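ABC transporter periplasmic peptide-binding protein (Pseudoalteromonas, PDB 4QFL) binds dipeptides in the periplasm, here alanine-phenylalanine, and probably delivers them to an ABC transporter for uptake into the cell. Local coordinates at residues P39-P44 and I55-Y61; H102-Y106 and P212-K216; H222-K228 and E240-I246; H235-L239 and A530-K534. All blocks are in the same frame, centred on the assembly; numbering follows the deposited sequence.

Interaction 1. Residues P39-P44 and I55-Y61; sequences PVSFNP and IIANQLY
Tyr61 reaches back from the end of helix 50-60 and donates its hydroxyl to the carbonyl of Phe42. Tyr61 OH lies 2.7 Å from Phe42 O, which sits at the ring edge, near the ring plane. The donor is tilted 25° from the carbonyl plane. This is the polar bond between 39-44 and 55-61.

The apolar contacts centre on Ile56, whose two branches part. Ile56 CG2 meets the Phe42 ring, 3.5 Å from Phe42 CD2. CG1 stands between the backbone N and carbonyl carbon (chi1 67°), which carries CD1 to the loop backbone. There Ile56 CD1 lies 3.6 Å from Pro44 N and 3.7 Å from Pro44 CD. Pro44 CD also packs obliquely on the Tyr61 ring, 3.5 Å from Tyr61 CE2. Farther up the helix, the Ile55 side chain crosses that of Pro39 at about a right angle and brings CD1 against the ring. Leu60 CD1 comes to the edge of the Phe42 ring, whose other neighbours include the edge-to-face rings of Tyr215 and Tyr218.

Within the loop, Ser41 OG accepts from Asn43 N at 3.2 Å, an ST turn. Asn43 turns its amide to Asp204. Ser41 O is buried without a polar partner, and its nearest neighbour across the contact is Ile56 CD1.

The loop runs on to Thr48, Thr49 and Gly50 of the dipeptide pocket. The contact is mainly hydrophobic, with one hydrogen bond fixing the loop carbonyl against the helix.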
loop_
_atom_site.group_PDB
_atom_site.type_symbol
_atom_site.label_atom_id
_atom_site.label_comp_id
_atom_site.label_asym_id
_atom_site.label_seq_id
_atom_site.Cartn_x
_atom_site.Cartn_y
_atom_site.Cartn_z
ATOM N N PRO A 39 -8.152 10.792 -4.356
ATOM C CA PRO A 39 -8.533 9.448 -3.894
ATOM C C PRO A 39 -9.412 8.768 -4.931
ATOM O O PRO A 39 -10.257 9.432 -5.527
ATOM C CB PRO A 39 -9.358 9.733 -2.635
ATOM C CG PRO A 39 -9.987 11.068 -2.913
ATOM C CD PRO A 39 -8.966 11.843 -3.719
ATOM N N VAL A 40 -9.220 7.470 -5.139
ATOM C CA VAL A 40 -9.952 6.738 -6.179
ATOM C C VAL A 40 -11.327 6.294 -5.701
ATOM O O VAL A 40 -12.168 5.873 -6.485
ATOM C CB VAL A 40 -9.176 5.498 -6.671
ATOM C CG1 VAL A 40 -7.890 5.913 -7.355
ATOM C CG2 VAL A 40 -8.895 4.556 -5.525
ATOM N N SER A 41 -11.547 6.397 -4.400
ATOM C CA SER A 41 -12.781 5.938 -3.798
ATOM C C SER A 41 -12.789 6.414 -2.355
ATOM O O SER A 41 -11.777 6.897 -1.852
ATOM C CB SER A 41 -12.833 4.411 -3.850
ATOM O OG SER A 41 -14.074 3.919 -3.384
ATOM N N PHE A 42 -13.926 6.284 -1.689
ATOM C CA PHE A 42 -13.952 6.507 -0.255
ATOM C C PHE A 42 -14.102 5.207 0.533
ATOM O O PHE A 42 -14.342 5.216 1.739
ATOM C CB PHE A 42 -14.980 7.576 0.110
ATOM C CG PHE A 42 -14.512 8.946 -0.228
ATOM C CD1 PHE A 42 -14.756 9.483 -1.470
ATOM C CD2 PHE A 42 -13.736 9.656 0.664
ATOM C CE1 PHE A 42 -14.275 10.739 -1.795
ATOM C CE2 PHE A 42 -13.264 10.902 0.339
ATOM C CZ PHE A 42 -13.535 11.440 -0.886
ATOM N N ASN A 43 -13.929 4.094 -0.172
ATOM C CA ASN A 43 -13.896 2.782 0.451
ATOM C C ASN A 43 -12.540 2.114 0.247
ATOM O O ASN A 43 -12.171 1.783 -0.880
ATOM C CB ASN A 43 -15.012 1.906 -0.109
ATOM C CG ASN A 43 -14.928 0.486 0.372
ATOM O OD1 ASN A 43 -14.155 0.161 1.276
ATOM N ND2 ASN A 43 -15.736 -0.381 -0.226
ATOM N N PRO A 44 -11.794 1.897 1.344
ATOM C CA PRO A 44 -10.433 1.342 1.285
ATOM C C PRO A 44 -10.359 -0.037 0.631
ATOM O O PRO A 44 -9.296 -0.426 0.157
ATOM C CB PRO A 44 -10.033 1.243 2.763
ATOM C CG PRO A 44 -10.894 2.251 3.455
ATOM C CD PRO A 44 -12.190 2.255 2.716
ATOM N N ILE A 55 -5.687 9.211 2.824
ATOM C CA ILE A 55 -6.803 10.146 3.012
ATOM C C ILE A 55 -7.942 9.551 3.846
ATOM O O ILE A 55 -8.381 10.164 4.814
ATOM C CB ILE A 55 -7.384 10.646 1.662
ATOM C CG1 ILE A 55 -6.314 11.372 0.859
ATOM C CG2 ILE A 55 -8.584 11.563 1.884
ATOM C CD1 ILE A 55 -6.743 11.757 -0.537
ATOM N N ILE A 56 -8.403 8.356 3.487
ATOM C CA ILE A 56 -9.687 7.853 3.975
ATOM C C ILE A 56 -9.674 6.855 5.140
ATOM O O ILE A 56 -10.590 6.846 5.952
ATOM C CB ILE A 56 -10.519 7.231 2.816
ATOM C CG1 ILE A 56 -9.841 5.969 2.288
ATOM C CG2 ILE A 56 -10.724 8.243 1.700
ATOM C CD1 ILE A 56 -10.612 5.276 1.166
ATOM N N ALA A 57 -8.649 6.019 5.226
ATOM C CA ALA A 57 -8.715 4.819 6.062
ATOM C C ALA A 57 -8.782 5.077 7.565
ATOM O O ALA A 57 -9.751 4.702 8.225
ATOM C CB ALA A 57 -7.551 3.904 5.737
ATOM N N ASN A 58 -7.750 5.721 8.108
ATOM C CA ASN A 58 -7.690 5.975 9.540
ATOM C C ASN A 58 -8.585 7.117 9.961
ATOM O O ASN A 58 -8.834 7.294 11.150
ATOM C CB ASN A 58 -6.257 6.275 9.994
ATOM C CG ASN A 58 -5.367 5.071 9.924
ATOM O OD1 ASN A 58 -4.332 5.083 9.253
ATOM N ND2 ASN A 58 -5.759 4.019 10.611
ATOM N N GLN A 59 -9.061 7.896 8.996
ATOM C CA GLN A 59 -9.864 9.069 9.311
ATOM C C GLN A 59 -11.358 8.765 9.406
ATOM O O GLN A 59 -12.022 9.195 10.338
ATOM C CB GLN A 59 -9.600 10.187 8.306
ATOM C CG GLN A 59 -8.278 10.925 8.518
ATOM C CD GLN A 59 -7.066 10.029 8.389
ATOM O OE1 GLN A 59 -6.780 9.498 7.313
ATOM N NE2 GLN A 59 -6.342 9.856 9.485
ATOM N N LEU A 60 -11.889 8.019 8.446
ATOM C CA LEU A 60 -13.324 7.769 8.410
ATOM C C LEU A 60 -13.724 6.470 9.064
ATOM O O LEU A 60 -14.894 6.276 9.373
ATOM C CB LEU A 60 -13.825 7.755 6.969
ATOM C CG LEU A 60 -13.721 9.047 6.181
ATOM C CD1 LEU A 60 -13.997 8.754 4.732
ATOM C CD2 LEU A 60 -14.709 10.061 6.720
ATOM N N TYR A 61 -12.765 5.569 9.251
ATOM C CA TYR A 61 -13.080 4.188 9.624
ATOM C C TYR A 61 -12.287 3.646 10.816
ATOM O O TYR A 61 -11.329 4.265 11.264
ATOM C CB TYR A 61 -12.821 3.257 8.436
ATOM C CG TYR A 61 -13.644 3.534 7.206
ATOM C CD1 TYR A 61 -14.989 3.184 7.154
ATOM C CD2 TYR A 61 -13.070 4.123 6.076
ATOM C CE1 TYR A 61 -15.753 3.427 6.007
ATOM C CE2 TYR A 61 -13.826 4.371 4.927
ATOM C CZ TYR A 61 -15.165 4.017 4.902
ATOM O OH TYR A 61 -15.913 4.267 3.775
#

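Interaction 2. Residues H102-Y106 and P212-K216; sequences HTTAY and PYIYK
The edge strand 213-219 is covered here by the loop 102-106, which lies between strand 90-95 and helix 115-126. Ile214 of the strand is the main apolar residue of the contact. Ile214 CG1 sits over one face of the His102 imidazole, 3.6 Å from the ring centroid and 16° off the normal. This is a CH-pi contact, displaced toward the ring rim. Ile214 CG2 lies anti to the backbone N, with CG1 beside that N (chi1 -54°). The two branches thus divide: CG1 takes the ring, while Ile214 CG2 meets Thr104 CG2 at 3.6 Å. CD1 reaches the backbone carbonyl of Thr103.

The imidazole has polar partners as well. His102 NE2 is hydrogen-bonded to Gly211 O, just before the strand. His102 ND1 is 3.1 Å from a water, and that water accepts from Tyr215 N at 2.6 Å. A second water accepts from Ala105 N and donates to Tyr215 O.

The tyrosines close the other end. Tyr106 and Tyr215 cross at about a right angle, with ring planes 67° apart in an oblique pair. Tyr215 CD1 meets the Tyr106 ring at its edge, 3.6 Å from Tyr106 CE2. Tyr106 OH is hydrogen-bonded to Pro207 O. Thr104 OG1 lies over the centre of the Tyr106 ring, and accepts from Tyr106 N at 3.0 Å in an ST turn.

The loop and strand are therefore joined by side-chain packing and water bridges. The two waters satisfy both backbone polar groups of Tyr215, and the imidazole is held by a ring-face contact and polar partners at both nitrogens.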
loop_
_atom_site.group_PDB
_atom_site.type_symbol
_atom_site.label_atom_id
_atom_site.label_comp_id
_atom_site.label_asym_id
_atom_site.label_seq_id
_atom_site.Cartn_x
_atom_site.Cartn_y
_atom_site.Cartn_z
ATOM N N HIS A 102 -21.503 6.989 11.733
ATOM C CA HIS A 102 -21.667 8.411 11.425
ATOM C C HIS A 102 -23.091 8.822 11.112
ATOM O O HIS A 102 -23.833 8.118 10.431
ATOM C CB HIS A 102 -20.809 8.809 10.222
ATOM C CG HIS A 102 -19.341 8.666 10.451
ATOM N ND1 HIS A 102 -18.447 8.496 9.419
ATOM C CD2 HIS A 102 -18.608 8.675 11.587
ATOM C CE1 HIS A 102 -17.226 8.399 9.908
ATOM N NE2 HIS A 102 -17.296 8.503 11.222
ATOM N N THR A 103 -23.467 9.979 11.623
ATOM C CA THR A 103 -24.592 10.691 11.078
ATOM C C THR A 103 -23.986 11.627 10.052
ATOM O O THR A 103 -23.127 12.449 10.375
ATOM C CB THR A 103 -25.332 11.489 12.154
ATOM O OG1 THR A 103 -25.938 10.583 13.083
ATOM C CG2 THR A 103 -26.406 12.367 11.524
ATOM N N THR A 104 -24.404 11.476 8.804
ATOM C CA THR A 104 -23.928 12.334 7.746
ATOM C C THR A 104 -25.143 12.993 7.138
ATOM O O THR A 104 -26.268 12.731 7.565
ATOM C CB THR A 104 -23.280 11.522 6.643
ATOM O OG1 THR A 104 -24.303 10.784 5.966
ATOM C CG2 THR A 104 -22.225 10.569 7.218
ATOM N N ALA A 105 -24.913 13.828 6.126
ATOM C CA ALA A 105 -25.993 14.485 5.388
ATOM C C ALA A 105 -26.911 13.474 4.707
ATOM O O ALA A 105 -28.086 13.737 4.529
ATOM C CB ALA A 105 -25.422 15.455 4.358
ATOM N N TYR A 106 -26.369 12.315 4.343
ATOM C CA TYR A 106 -27.105 11.329 3.571
ATOM C C TYR A 106 -27.519 10.088 4.378
ATOM O O TYR A 106 -28.200 9.209 3.853
ATOM C CB TYR A 106 -26.288 10.940 2.329
ATOM C CG TYR A 106 -24.802 10.822 2.617
ATOM C CD1 TYR A 106 -24.248 9.620 3.038
ATOM C CD2 TYR A 106 -23.961 11.919 2.492
ATOM C CE1 TYR A 106 -22.897 9.510 3.322
ATOM C CE2 TYR A 106 -22.607 11.817 2.770
ATOM C CZ TYR A 106 -22.085 10.610 3.183
ATOM O OH TYR A 106 -20.747 10.503 3.464
ATOM N N PRO A 212 -12.927 8.646 13.418
ATOM C CA PRO A 212 -12.833 9.952 14.096
ATOM C C PRO A 212 -13.342 11.146 13.286
ATOM O O PRO A 212 -13.631 12.179 13.879
ATOM C CB PRO A 212 -11.330 10.104 14.365
ATOM C CG PRO A 212 -10.669 9.225 13.371
ATOM C CD PRO A 212 -11.601 8.048 13.197
ATOM N N TYR A 213 -13.430 11.015 11.965
ATOM C CA TYR A 213 -13.934 12.100 11.129
ATOM C C TYR A 213 -15.014 11.603 10.194
ATOM O O TYR A 213 -15.087 10.420 9.886
ATOM C CB TYR A 213 -12.802 12.753 10.340
ATOM C CG TYR A 213 -11.651 13.173 11.217
ATOM C CD1 TYR A 213 -11.651 14.413 11.859
ATOM C CD2 TYR A 213 -10.566 12.328 11.415
ATOM C CE1 TYR A 213 -10.592 14.807 12.672
ATOM C CE2 TYR A 213 -9.504 12.709 12.229
ATOM C CZ TYR A 213 -9.526 13.952 12.855
ATOM O OH TYR A 213 -8.471 14.334 13.658
ATOM N N ILE A 214 -15.853 12.526 9.743
ATOM C CA ILE A 214 -17.022 12.203 8.944
ATOM C C ILE A 214 -16.906 12.891 7.608
ATOM O O ILE A 214 -16.360 13.988 7.516
ATOM C CB ILE A 214 -18.309 12.693 9.634
ATOM C CG1 ILE A 214 -18.373 12.150 11.059
ATOM C CG2 ILE A 214 -19.539 12.294 8.838
ATOM C CD1 ILE A 214 -19.596 12.596 11.816
ATOM N N TYR A 215 -17.418 12.252 6.569
ATOM C CA TYR A 215 -17.410 12.834 5.229
ATOM C C TYR A 215 -18.308 14.071 5.129
ATOM O O TYR A 215 -19.478 14.038 5.531
ATOM C CB TYR A 215 -17.845 11.785 4.206
ATOM C CG TYR A 215 -18.003 12.303 2.799
ATOM C CD1 TYR A 215 -19.169 12.951 2.407
ATOM C CD2 TYR A 215 -17.000 12.122 1.855
ATOM C CE1 TYR A 215 -19.327 13.415 1.117
ATOM C CE2 TYR A 215 -17.148 12.584 0.560
ATOM C CZ TYR A 215 -18.318 13.228 0.200
ATOM O OH TYR A 215 -18.480 13.691 -1.081
ATOM N N LYS A 216 -17.753 15.156 4.592
ATOM C CA LYS A 216 -18.522 16.375 4.326
ATOM C C LYS A 216 -18.606 16.688 2.825
ATOM O O LYS A 216 -19.697 16.836 2.275
ATOM C CB LYS A 216 -17.927 17.560 5.092
ATOM C CG LYS A 216 -18.651 18.873 4.890
ATOM C CD LYS A 216 -20.059 18.831 5.457
ATOM C CE LYS A 216 -20.864 20.075 5.062
ATOM N NZ LYS A 216 -20.281 21.341 5.601
HETATM O O HOH W 1 -18.302 9.777 6.611
HETATM O O HOH W 2 -22.270 14.657 4.913
#

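Interaction 3. Residues H222-K228 and E240-I246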
loop_
_atom_site.group_PDB
_atom_site.type_symbol
_atom_site.label_atom_id
_atom_site.label_comp_id
_atom_site.label_asym_id
_atom_site.label_seq_id
_atom_site.Cartn_x
_atom_site.Cartn_y
_atom_site.Cartn_z
ATOM N N HIS A 222 -9.584 18.503 -6.482
ATOM C CA HIS A 222 -9.324 19.765 -5.792
ATOM C C HIS A 222 -9.252 19.577 -4.296
ATOM O O HIS A 222 -8.237 19.886 -3.682
ATOM C CB HIS A 222 -10.365 20.833 -6.133
ATOM C CG HIS A 222 -10.122 22.150 -5.456
ATOM N ND1 HIS A 222 -11.123 23.074 -5.233
ATOM C CD2 HIS A 222 -8.989 22.698 -4.950
ATOM C CE1 HIS A 222 -10.618 24.131 -4.624
ATOM N NE2 HIS A 222 -9.325 23.929 -4.440
ATOM N N LEU A 223 -10.319 19.075 -3.692
ATOM C CA LEU A 223 -10.264 18.903 -2.251
ATOM C C LEU A 223 -11.189 17.869 -1.648
ATOM O O LEU A 223 -12.159 17.434 -2.256
ATOM C CB LEU A 223 -10.427 20.237 -1.519
ATOM C CG LEU A 223 -11.720 21.039 -1.601
ATOM C CD1 LEU A 223 -12.931 20.308 -1.026
ATOM C CD2 LEU A 223 -11.503 22.344 -0.864
ATOM N N VAL A 224 -10.846 17.474 -0.432
ATOM C CA VAL A 224 -11.727 16.670 0.380
ATOM C C VAL A 224 -11.835 17.318 1.754
ATOM O O VAL A 224 -10.850 17.785 2.326
ATOM C CB VAL A 224 -11.298 15.181 0.421
ATOM C CG1 VAL A 224 -9.826 15.045 0.147
ATOM C CG2 VAL A 224 -11.695 14.523 1.734
ATOM N N ARG A 225 -13.065 17.398 2.244
ATOM C CA ARG A 225 -13.350 18.009 3.518
ATOM C C ARG A 225 -14.037 16.987 4.426
ATOM O O ARG A 225 -15.018 16.349 4.031
ATOM C CB ARG A 225 -14.235 19.236 3.297
ATOM C CG ARG A 225 -14.472 20.064 4.522
ATOM C CD ARG A 225 -15.534 21.113 4.249
ATOM N NE ARG A 225 -15.251 21.901 3.051
ATOM C CZ ARG A 225 -14.366 22.889 3.004
ATOM N NH1 ARG A 225 -13.654 23.195 4.078
ATOM N NH2 ARG A 225 -14.178 23.565 1.880
ATOM N N PHE A 226 -13.478 16.816 5.623
ATOM C CA PHE A 226 -14.062 15.996 6.676
ATOM C C PHE A 226 -14.298 16.867 7.905
ATOM O O PHE A 226 -13.654 17.914 8.079
ATOM C CB PHE A 226 -13.105 14.884 7.118
ATOM C CG PHE A 226 -12.797 13.852 6.061
ATOM C CD1 PHE A 226 -13.678 13.589 5.023
ATOM C CD2 PHE A 226 -11.614 13.126 6.130
ATOM C CE1 PHE A 226 -13.383 12.632 4.069
ATOM C CE2 PHE A 226 -11.311 12.163 5.171
ATOM C CZ PHE A 226 -12.202 11.920 4.138
ATOM N N TYR A 227 -15.208 16.438 8.771
ATOM C CA TYR A 227 -15.367 17.102 10.056
ATOM C C TYR A 227 -15.361 16.116 11.214
ATOM O O TYR A 227 -15.612 14.921 11.046
ATOM C CB TYR A 227 -16.613 17.989 10.082
ATOM C CG TYR A 227 -17.921 17.247 9.998
ATOM C CD1 TYR A 227 -18.392 16.768 8.784
ATOM C CD2 TYR A 227 -18.694 17.042 11.128
ATOM C CE1 TYR A 227 -19.593 16.096 8.701
ATOM C CE2 TYR A 227 -19.895 16.378 11.057
ATOM C CZ TYR A 227 -20.344 15.908 9.842
ATOM O OH TYR A 227 -21.545 15.246 9.771
ATOM N N LYS A 228 -15.062 16.634 12.394
ATOM C CA LYS A 228 -14.912 15.810 13.580
ATOM C C LYS A 228 -16.174 14.989 13.888
ATOM O O LYS A 228 -17.304 15.478 13.786
ATOM C CB LYS A 228 -14.510 16.694 14.767
ATOM C CG LYS A 228 -15.318 16.493 16.015
ATOM C CD LYS A 228 -14.692 17.218 17.197
ATOM C CE LYS A 228 -15.275 16.712 18.507
ATOM N NZ LYS A 228 -14.495 17.150 19.693
ATOM N N GLU A 240 -11.473 20.152 14.549
ATOM C CA GLU A 240 -12.850 20.409 14.129
ATOM C C GLU A 240 -13.034 20.094 12.648
ATOM O O GLU A 240 -14.055 19.538 12.219
ATOM C CB GLU A 240 -13.216 21.877 14.369
ATOM C CG GLU A 240 -13.304 22.279 15.829
ATOM C CD GLU A 240 -14.512 21.691 16.520
ATOM O OE1 GLU A 240 -15.554 21.501 15.845
ATOM O OE2 GLU A 240 -14.417 21.414 17.738
ATOM N N GLN A 241 -12.029 20.484 11.875
ATOM C CA GLN A 241 -12.073 20.362 10.436
ATOM C C GLN A 241 -10.761 19.813 9.910
ATOM O O GLN A 241 -9.690 20.134 10.418
ATOM C CB GLN A 241 -12.324 21.719 9.794
ATOM C CG GLN A 241 -13.765 22.147 9.758
ATOM C CD GLN A 241 -13.969 23.312 8.800
ATOM O OE1 GLN A 241 -13.027 23.745 8.126
ATOM N NE2 GLN A 241 -15.199 23.827 8.734
ATOM N N LEU A 242 -10.870 18.985 8.882
ATOM C CA LEU A 242 -9.731 18.425 8.187
ATOM C C LEU A 242 -9.997 18.576 6.704
ATOM O O LEU A 242 -10.963 18.009 6.187
ATOM C CB LEU A 242 -9.615 16.937 8.495
ATOM C CG LEU A 242 -8.359 16.423 9.186
ATOM C CD1 LEU A 242 -8.428 14.895 9.232
ATOM C CD2 LEU A 242 -7.114 16.904 8.451
ATOM N N VAL A 243 -9.159 19.342 6.014
ATOM C CA VAL A 243 -9.254 19.434 4.571
ATOM C C VAL A 243 -7.984 18.854 3.956
ATOM O O VAL A 243 -6.884 19.097 4.446
ATOM C CB VAL A 243 -9.434 20.896 4.097
ATOM C CG1 VAL A 243 -9.815 20.931 2.622
ATOM C CG2 VAL A 243 -10.490 21.607 4.933
ATOM N N TYR A 244 -8.158 18.059 2.903
ATOM C CA TYR A 244 -7.052 17.620 2.058
ATOM C C TYR A 244 -7.024 18.450 0.775
ATOM O O TYR A 244 -8.022 18.548 0.054
ATOM C CB TYR A 244 -7.179 16.138 1.707
ATOM C CG TYR A 244 -7.032 15.214 2.879
ATOM C CD1 TYR A 244 -8.103 14.959 3.721
ATOM C CD2 TYR A 244 -5.823 14.605 3.152
ATOM C CE1 TYR A 244 -7.974 14.120 4.801
ATOM C CE2 TYR A 244 -5.680 13.764 4.240
ATOM C CZ TYR A 244 -6.765 13.521 5.054
ATOM O OH TYR A 244 -6.641 12.680 6.128
ATOM N N ASP A 245 -5.871 19.047 0.506
ATOM C CA ASP A 245 -5.668 19.858 -0.679
ATOM C C ASP A 245 -4.957 18.984 -1.694
ATOM O O ASP A 245 -3.787 18.671 -1.532
ATOM C CB ASP A 245 -4.810 21.073 -0.318
ATOM C CG ASP A 245 -4.532 21.976 -1.498
ATOM O OD1 ASP A 245 -4.679 21.519 -2.642
ATOM O OD2 ASP A 245 -4.152 23.147 -1.279
ATOM N N ILE A 246 -5.675 18.559 -2.722
ATOM C CA ILE A 246 -5.093 17.666 -3.717
ATOM C C ILE A 246 -4.127 18.405 -4.632
ATOM O O ILE A 246 -4.536 19.181 -5.492
ATOM C CB ILE A 246 -6.169 17.012 -4.556
ATOM C CG1 ILE A 246 -7.193 16.341 -3.645
ATOM C CG2 ILE A 246 -5.551 16.012 -5.506
ATOM C CD1 ILE A 246 -6.607 15.320 -2.742
#
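Tyr244 and Val224 form a hydrogen-bonded pair between the antiparallel strands 223-228 and 241-246. Tyr244 CB is 3.3 Å from Val224 CG1, a close apolar contact. CG lies anti to the carbonyl carbon (chi1 -66°), and the ring leans along the sheet toward Phe226. CG and CD1 still touch the Val224 methyls, with Tyr244 CD1 4.0 Å from Val224 CG1. Next, Tyr244 CE1 meets Phe226 CE2 at 3.9 Å. The Tyr244 and Phe226 rings meet obliquely, their planes 70° apart. At the tip, the hydroxyl lies near Ile55 and Gln59 of helix 50-60. Val224 CG2 in turn rests over one face of the Phe226 ring. An alanine in place of Tyr244 would probably leave the Phe226 ring and the Val224 methyls without this partner, opening a gap beneath helix 50-60.

Val224 and Tyr244 exchange two backbone bonds, and Phe226 N donates almost straight to Leu242 O at 2.8 Å with an N-H...O angle of 176°. Ile246 N donates to His222 O. His222 and Leu223 both face Arg219 of strand 213-219, a classic beta bulge.

On the other face, Arg225 NH1 lies against Val243 CG2 at 3.6 Å. At the strand end, Lys228 NZ forms a salt bridge with Glu236.

One face of the hairpin is thus apolar and aromatic, packed on the helix. The other is mixed; its charged Arg225 and Asp245 find their partners, Glu217 and Lys256, outside the pair.

Interaction 4. Residues H235-L239 and A530-K534; sequences HEVAL and ANARK
The loop 235-239, part of the connection of hairpin strands 223-228 and 241-246, runs beside the C-terminal segment 530-534. Their end-to-end directions are 46° apart, and their CA atoms come nearest at Leu239 and Arg533, 5.5 Å apart. Two waters bridge the backbones. One accepts from Ala238 N and donates to Ala530 O, both at 2.8 Å. The other accepts from Leu239 N and donates to Ala532 O at 2.6 Å.

His235 holds the far end. Its CG sits between the backbone N and carbonyl carbon (chi1 59°), which turns the ring toward the C-terminal segment. Asn531 OD1 lies over one face, 3.4 Å from His235 NE2, with ring and amide planes 24° apart. Ala530 O lies at the ring edge, near the plane, 2.9 Å from His235 CE1. The other nitrogen, ND1, makes a weak bond to Glu236 O. A serine in place of His235 would remove the ring and would probably open a gap beside Asn531 OD1 and Ala530 O.

Ala238 CB packs on Arg533 CB. Leu239 continues the apolar side, where Leu31 of strand 30-35 also touches it. Leu239 CD1 meets Ala532 CB at 3.7 Å.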
loop_
_atom_site.group_PDB
_atom_site.type_symbol
_atom_site.label_atom_id
_atom_site.label_comp_id
_atom_site.label_asym_id
_atom_site.label_seq_id
_atom_site.Cartn_x
_atom_site.Cartn_y
_atom_site.Cartn_z
ATOM N N HIS A 235 -11.792 8.024 21.335
ATOM C CA HIS A 235 -11.345 9.204 22.064
ATOM C C HIS A 235 -12.076 10.459 21.631
ATOM O O HIS A 235 -12.803 10.456 20.650
ATOM C CB HIS A 235 -9.819 9.392 21.955
ATOM C CG HIS A 235 -9.306 9.537 20.552
ATOM N ND1 HIS A 235 -9.290 10.743 19.882
ATOM C CD2 HIS A 235 -8.751 8.634 19.709
ATOM C CE1 HIS A 235 -8.770 10.572 18.679
ATOM N NE2 HIS A 235 -8.434 9.302 18.550
ATOM N N GLU A 236 -11.893 11.531 22.392
ATOM C CA GLU A 236 -12.444 12.818 22.027
ATOM C C GLU A 236 -11.572 13.391 20.923
ATOM O O GLU A 236 -10.411 13.691 21.144
ATOM C CB GLU A 236 -12.450 13.754 23.237
ATOM C CG GLU A 236 -13.126 15.079 22.971
ATOM C CD GLU A 236 -14.610 14.925 22.690
ATOM O OE1 GLU A 236 -15.258 14.074 23.343
ATOM O OE2 GLU A 236 -15.130 15.647 21.813
ATOM N N VAL A 237 -12.131 13.523 19.729
ATOM C CA VAL A 237 -11.388 14.048 18.585
ATOM C C VAL A 237 -11.059 15.534 18.736
ATOM O O VAL A 237 -11.923 16.346 19.053
ATOM C CB VAL A 237 -12.163 13.811 17.279
ATOM C CG1 VAL A 237 -11.402 14.379 16.090
ATOM C CG2 VAL A 237 -12.421 12.326 17.098
ATOM N N ALA A 238 -9.803 15.889 18.503
ATOM C CA ALA A 238 -9.339 17.254 18.730
ATOM C C ALA A 238 -9.690 18.226 17.596
ATOM O O ALA A 238 -10.290 19.268 17.836
ATOM C CB ALA A 238 -7.847 17.261 19.008
ATOM N N LEU A 239 -9.323 17.891 16.366
ATOM C CA LEU A 239 -9.572 18.778 15.227
ATOM C C LEU A 239 -11.059 18.935 14.893
ATOM O O LEU A 239 -11.811 17.970 14.941
ATOM C CB LEU A 239 -8.817 18.274 13.993
ATOM C CG LEU A 239 -7.325 18.571 13.925
ATOM C CD1 LEU A 239 -6.660 17.695 12.882
ATOM C CD2 LEU A 239 -7.120 20.042 13.614
ATOM N N ALA A 530 -5.886 10.655 13.195
ATOM C CA ALA A 530 -6.842 10.383 14.262
ATOM C C ALA A 530 -6.555 11.165 15.543
ATOM O O ALA A 530 -7.482 11.575 16.243
ATOM C CB ALA A 530 -6.891 8.887 14.562
ATOM N N ASN A 531 -5.275 11.355 15.857
ATOM C CA ASN A 531 -4.888 12.061 17.081
ATOM C C ASN A 531 -4.274 13.430 16.837
ATOM O O ASN A 531 -3.734 14.054 17.751
ATOM C CB ASN A 531 -3.925 11.217 17.912
ATOM C CG ASN A 531 -4.592 10.016 18.524
ATOM O OD1 ASN A 531 -5.326 10.129 19.514
ATOM N ND2 ASN A 531 -4.348 8.849 17.942
ATOM N N ALA A 532 -4.360 13.897 15.601
ATOM C CA ALA A 532 -3.812 15.201 15.244
ATOM C C ALA A 532 -4.511 16.337 15.985
ATOM O O ALA A 532 -5.699 16.255 16.301
ATOM C CB ALA A 532 -3.913 15.418 13.744
ATOM N N ARG A 533 -3.756 17.401 16.249
ATOM C CA ARG A 533 -4.290 18.634 16.827
ATOM C C ARG A 533 -3.364 19.802 16.505
ATOM O O ARG A 533 -2.213 19.596 16.129
ATOM C CB ARG A 533 -4.446 18.505 18.342
ATOM C CG ARG A 533 -3.270 17.838 19.040
ATOM C CD ARG A 533 -3.396 17.964 20.540
ATOM N NE ARG A 533 -3.138 19.331 20.981
ATOM C CZ ARG A 533 -3.964 20.052 21.730
ATOM N NH1 ARG A 533 -5.126 19.541 22.133
ATOM N NH2 ARG A 533 -3.621 21.288 22.079
ATOM N N LYS A 534 -3.860 21.028 16.652
ATOM C CA LYS A 534 -3.014 22.205 16.443
ATOM C C LYS A 534 -2.710 22.985 17.728
ATOM O O LYS A 534 -3.237 22.672 18.792
ATOM C CB LYS A 534 -3.587 23.115 15.342
ATOM C CG LYS A 534 -3.206 22.652 13.938
ATOM C CD LYS A 534 -4.141 23.162 12.848
ATOM C CE LYS A 534 -3.844 24.600 12.478
ATOM N NZ LYS A 534 -4.639 25.064 11.302
HETATM O O HOH W 3 -8.273 13.611 18.028
HETATM O O HOH W 4 -7.930 15.025 16.030
#

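How the interactions relate
The four contacts lie on one side of the chain's centre, with centres about 12 to 17 Å apart from one another. Interaction 1 closes before the others open, and interaction 2 closes before interaction 3. Interactions 3 and 4 alternate along the chain, since the C-terminal segment 530-534 returns to the loop that joins the hairpin strands. Strands 213-219, 223-228 and 241-246 are successive neighbours in sheet pairing, linking interactions 2 and 3. Helix 50-60 packs on this sheet through Ile55, Gln59 and Leu60. Gln59 O probably bonds to Tyr213 N. Lys228 NZ, in interaction 3, probably bonds to Val237 O in interaction 4. Together they connect the loop leading to the dipeptide pocket with the sheet and the chain's end.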